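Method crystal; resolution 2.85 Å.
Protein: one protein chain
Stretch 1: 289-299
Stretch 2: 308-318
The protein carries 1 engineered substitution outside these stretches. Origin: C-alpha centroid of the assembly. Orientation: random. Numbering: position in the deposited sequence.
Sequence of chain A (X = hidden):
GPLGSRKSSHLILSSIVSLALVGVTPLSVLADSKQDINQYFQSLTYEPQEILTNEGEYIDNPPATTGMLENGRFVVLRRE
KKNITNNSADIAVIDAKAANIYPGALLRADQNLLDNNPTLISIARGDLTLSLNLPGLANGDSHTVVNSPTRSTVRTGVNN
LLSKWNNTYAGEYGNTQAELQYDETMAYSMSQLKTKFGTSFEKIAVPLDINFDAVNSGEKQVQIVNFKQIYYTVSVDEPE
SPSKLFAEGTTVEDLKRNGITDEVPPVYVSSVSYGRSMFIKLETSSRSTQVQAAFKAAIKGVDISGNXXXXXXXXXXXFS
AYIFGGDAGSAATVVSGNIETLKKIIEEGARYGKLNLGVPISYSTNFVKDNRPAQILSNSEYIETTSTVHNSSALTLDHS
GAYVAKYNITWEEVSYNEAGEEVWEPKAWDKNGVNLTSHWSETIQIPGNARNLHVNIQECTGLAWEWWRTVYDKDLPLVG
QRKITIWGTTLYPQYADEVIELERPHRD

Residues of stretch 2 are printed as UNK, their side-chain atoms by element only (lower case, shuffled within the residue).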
# COMPACT_ATOMS: atom_id res chain seq x y z
N THR A 289 8.01 10.61 3.60
CA THR A 289 7.21 11.64 4.27
C THR A 289 5.96 11.99 3.46
O THR A 289 6.05 12.56 2.38
CB THR A 289 8.03 12.92 4.52
OG1 THR A 289 9.26 12.58 5.17
CG2 THR A 289 7.25 13.88 5.40
N GLN A 290 4.80 11.62 4.01
CA GLN A 290 3.50 11.96 3.42
C GLN A 290 3.18 11.14 2.17
O GLN A 290 2.16 11.39 1.50
CB GLN A 290 3.42 13.46 3.12
CG GLN A 290 3.93 14.35 4.24
CD GLN A 290 3.64 15.82 4.01
OE1 GLN A 290 4.52 16.60 3.65
NE2 GLN A 290 2.38 16.21 4.21
N VAL A 291 4.03 10.17 1.86
CA VAL A 291 3.83 9.33 0.68
C VAL A 291 2.50 8.59 0.70
O VAL A 291 1.70 8.71 -0.22
CB VAL A 291 4.97 8.31 0.52
CG1 VAL A 291 4.52 7.14 -0.35
CG2 VAL A 291 6.19 8.98 -0.09
N GLN A 292 2.27 7.81 1.76
CA GLN A 292 1.02 7.05 1.90
C GLN A 292 -0.18 7.94 1.58
O GLN A 292 -0.93 7.68 0.64
CB GLN A 292 0.90 6.52 3.33
CG GLN A 292 -0.11 5.39 3.50
CD GLN A 292 0.52 4.02 3.34
OE1 GLN A 292 1.71 3.83 3.61
NE2 GLN A 292 -0.28 3.05 2.92
N ALA A 293 -0.34 8.99 2.39
CA ALA A 293 -1.43 9.94 2.21
C ALA A 293 -1.47 10.47 0.79
O ALA A 293 -2.53 10.53 0.17
CB ALA A 293 -1.28 11.09 3.20
N ALA A 294 -0.30 10.86 0.27
CA ALA A 294 -0.21 11.35 -1.10
C ALA A 294 -0.85 10.37 -2.07
O ALA A 294 -1.77 10.72 -2.81
CB ALA A 294 1.24 11.60 -1.47
N PHE A 295 -0.36 9.13 -2.07
CA PHE A 295 -0.88 8.09 -2.95
C PHE A 295 -2.36 7.85 -2.74
O PHE A 295 -3.14 7.91 -3.69
CB PHE A 295 -0.12 6.77 -2.76
CG PHE A 295 1.26 6.78 -3.35
CD1 PHE A 295 1.56 7.59 -4.43
CD2 PHE A 295 2.25 5.95 -2.85
CE1 PHE A 295 2.83 7.59 -4.98
CE2 PHE A 295 3.52 5.94 -3.40
CZ PHE A 295 3.81 6.76 -4.47
N LYS A 296 -2.76 7.59 -1.50
CA LYS A 296 -4.16 7.30 -1.20
C LYS A 296 -5.07 8.43 -1.69
O LYS A 296 -5.98 8.21 -2.49
CB LYS A 296 -4.36 7.06 0.30
CG LYS A 296 -5.68 6.41 0.65
CD LYS A 296 -5.72 5.98 2.11
CE LYS A 296 -6.99 5.21 2.42
NZ LYS A 296 -7.01 4.73 3.84
N ALA A 297 -4.80 9.64 -1.21
CA ALA A 297 -5.56 10.82 -1.62
C ALA A 297 -5.54 10.98 -3.13
O ALA A 297 -6.55 11.38 -3.73
CB ALA A 297 -5.01 12.06 -0.94
N ALA A 298 -4.41 10.68 -3.75
CA ALA A 298 -4.27 10.76 -5.20
C ALA A 298 -5.23 9.81 -5.89
O ALA A 298 -6.02 10.21 -6.75
CB ALA A 298 -2.84 10.47 -5.62
N ILE A 299 -5.16 8.53 -5.52
CA ILE A 299 -6.04 7.52 -6.08
C ILE A 299 -7.50 7.85 -5.83
O ILE A 299 -8.35 7.67 -6.70
CB ILE A 299 -5.73 6.12 -5.51
CG1 ILE A 299 -4.32 5.68 -5.91
CG2 ILE A 299 -6.75 5.11 -6.01
CD1 ILE A 299 -4.15 5.47 -7.40
N UNK A 308 -2.05 21.53 -2.07
CA UNK A 308 -1.19 20.37 -1.91
C UNK A 308 0.22 20.79 -1.51
O UNK A 308 1.02 21.19 -2.36
c UNK A 308 -1.15 19.55 -3.19
N UNK A 309 0.51 20.71 -0.21
CA UNK A 309 1.82 21.11 0.31
C UNK A 309 2.95 20.48 -0.49
O UNK A 309 3.63 21.15 -1.27
c UNK A 309 0.91 21.39 2.68
o UNK A 309 1.98 20.21 4.45
c UNK A 309 1.08 21.02 4.14
o UNK A 309 0.31 21.54 4.98
c UNK A 309 1.95 20.74 1.78
N UNK A 310 3.15 19.18 -0.30
CA UNK A 310 4.20 18.45 -1.01
C UNK A 310 3.58 17.61 -2.12
O UNK A 310 3.15 16.48 -1.88
o UNK A 310 9.97 15.78 -2.05
c UNK A 310 7.43 17.90 -0.52
c UNK A 310 8.66 17.47 -1.01
c UNK A 310 6.31 17.09 -0.57
c UNK A 310 6.44 15.82 -1.13
c UNK A 310 7.66 15.39 -1.62
c UNK A 310 8.76 16.21 -1.56
c UNK A 310 4.98 17.56 -0.04
N UNK A 311 3.53 18.17 -3.32
CA UNK A 311 2.94 17.48 -4.46
C UNK A 311 4.01 16.98 -5.43
O UNK A 311 3.70 16.45 -6.50
c UNK A 311 0.04 18.61 -6.83
c UNK A 311 1.02 17.68 -6.15
o UNK A 311 0.12 19.83 -6.67
c UNK A 311 1.95 18.40 -5.19
n UNK A 311 -0.89 18.05 -7.59
N UNK A 312 5.27 17.17 -5.05
CA UNK A 312 6.39 16.68 -5.85
C UNK A 312 6.23 15.19 -6.11
O UNK A 312 6.64 14.69 -7.16
o UNK A 312 9.15 18.78 -4.60
c UNK A 312 8.06 18.43 -5.11
c UNK A 312 7.72 16.96 -5.14
o UNK A 312 7.24 19.25 -5.59
N UNK A 313 5.64 14.48 -5.16
CA UNK A 313 5.38 13.06 -5.32
C UNK A 313 4.38 12.83 -6.45
O UNK A 313 4.53 11.90 -7.24
c UNK A 313 5.61 12.96 -2.81
c UNK A 313 4.87 12.40 -4.02
c UNK A 313 3.36 12.59 -3.86
c UNK A 313 2.95 14.00 -3.50
N UNK A 314 3.37 13.69 -6.52
CA UNK A 314 2.35 13.59 -7.55
C UNK A 314 2.89 14.06 -8.89
O UNK A 314 2.41 13.66 -9.95
c UNK A 314 0.23 13.77 -6.08
c UNK A 314 -0.15 12.35 -6.46
c UNK A 314 1.10 14.39 -7.17
c UNK A 314 -1.01 14.61 -5.84
N UNK A 315 3.89 14.94 -8.85
CA UNK A 315 4.57 15.35 -10.07
C UNK A 315 5.63 14.31 -10.44
O UNK A 315 6.21 14.35 -11.52
c UNK A 315 3.13 17.81 -10.83
c UNK A 315 4.18 17.84 -9.72
n UNK A 315 0.99 18.78 -11.65
c UNK A 315 2.04 18.84 -10.60
c UNK A 315 5.20 16.73 -9.90
N UNK A 316 5.87 13.38 -9.52
CA UNK A 316 6.82 12.30 -9.75
C UNK A 316 6.16 10.92 -9.61
O UNK A 316 6.84 9.94 -9.31
c UNK A 316 8.01 12.41 -8.79
o UNK A 316 8.78 14.26 -10.10
c UNK A 316 8.82 13.67 -9.02
n UNK A 316 9.56 14.09 -8.00
N UNK A 317 4.85 10.87 -9.82
CA UNK A 317 4.11 9.62 -9.71
C UNK A 317 3.99 8.89 -11.04
O UNK A 317 3.12 9.21 -11.87
c UNK A 317 2.70 9.68 -7.62
o UNK A 317 2.24 11.15 -9.46
c UNK A 317 2.70 9.84 -9.13
N UNK A 318 4.86 7.91 -11.25
CA UNK A 318 4.80 7.08 -12.44
C UNK A 318 4.09 5.77 -12.11
O UNK A 318 4.48 5.07 -11.17
o UNK A 318 7.13 6.56 -11.96
c UNK A 318 6.20 6.82 -13.00

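Position 308 carries a single side-chain carbon, with no atom beyond CB, and that carbon is out of reach of stretch 1; it is Ala308. Position 309 has three carbons in a row, the third bearing two oxygens, which is the carboxylate of Glu309. Its CA-to-CB bond points toward stretch 1, yet the approach is loose: OE1 of Glu309 lies 4.0 Å from NE2 of Gln290, and no hydrogen bond joins them.

At position 310 one carbon leads to a six-carbon ring bearing an oxygen, a phenol, hence Tyr310. Contact with stretch 1 comes through the base of this side chain, CB of Tyr310 standing 3.8 Å from OE1 of Gln290. Position 311 shows three carbons, the last with one oxygen and one nitrogen; this amide is Gln311. The side chain leaves away from stretch 1, while its backbone O accepts a 2.8 Å hydrogen bond from N of residue 315.

Position 312 has two carbons, the second with two oxygens, so it is Asp312, out of reach of stretch 1. Position 313 has four carbons, forked at the first, with one arm two carbons long: a beta-branched Ile313. Its CG1 meets CB of Ala294 at 3.3 Å, a tight apolar contact. Position 314 also has four carbons, but forked at the second, which gives Leu314. Although CA-to-CB points sideways, the chain end comes nearer, placing CD2 of Leu314 3.4 Å from CB of Ala298.

Position 315 is a row of four carbons ending in nitrogen, Lys315, out of reach of stretch 1. Position 316 has two carbons, the second with one oxygen and one nitrogen, and is Asn316; it too is distant. Position 317 has one carbon carrying an oxygen and a carbon, the pattern of Thr317. Its CG2 lies 3.4 Å from CE1 of Phe295, near the ring plane and therefore at the edge. Position 318, one carbon then one oxygen, is Ser318, whose hydroxyl is hydrogen-bonded elsewhere in the structure.

The contact works by apolar packing, since no hydrogen bond crosses between the stretches. The helix from 291 presents Ala294 and Ala298, four residues apart and thus on nearly the same side, each CB pointing toward stretch 2. These short side chains let Ile313 and Leu314 approach closely. Phe295 starts away from stretch 2, but its ring end returns to meet Thr317. At the exposed end, Gln290 touches Glu309 and Tyr310 more loosely. Together the two surfaces bury 355 Å².

Stretch 2 308-318: AEYQDILKNTS
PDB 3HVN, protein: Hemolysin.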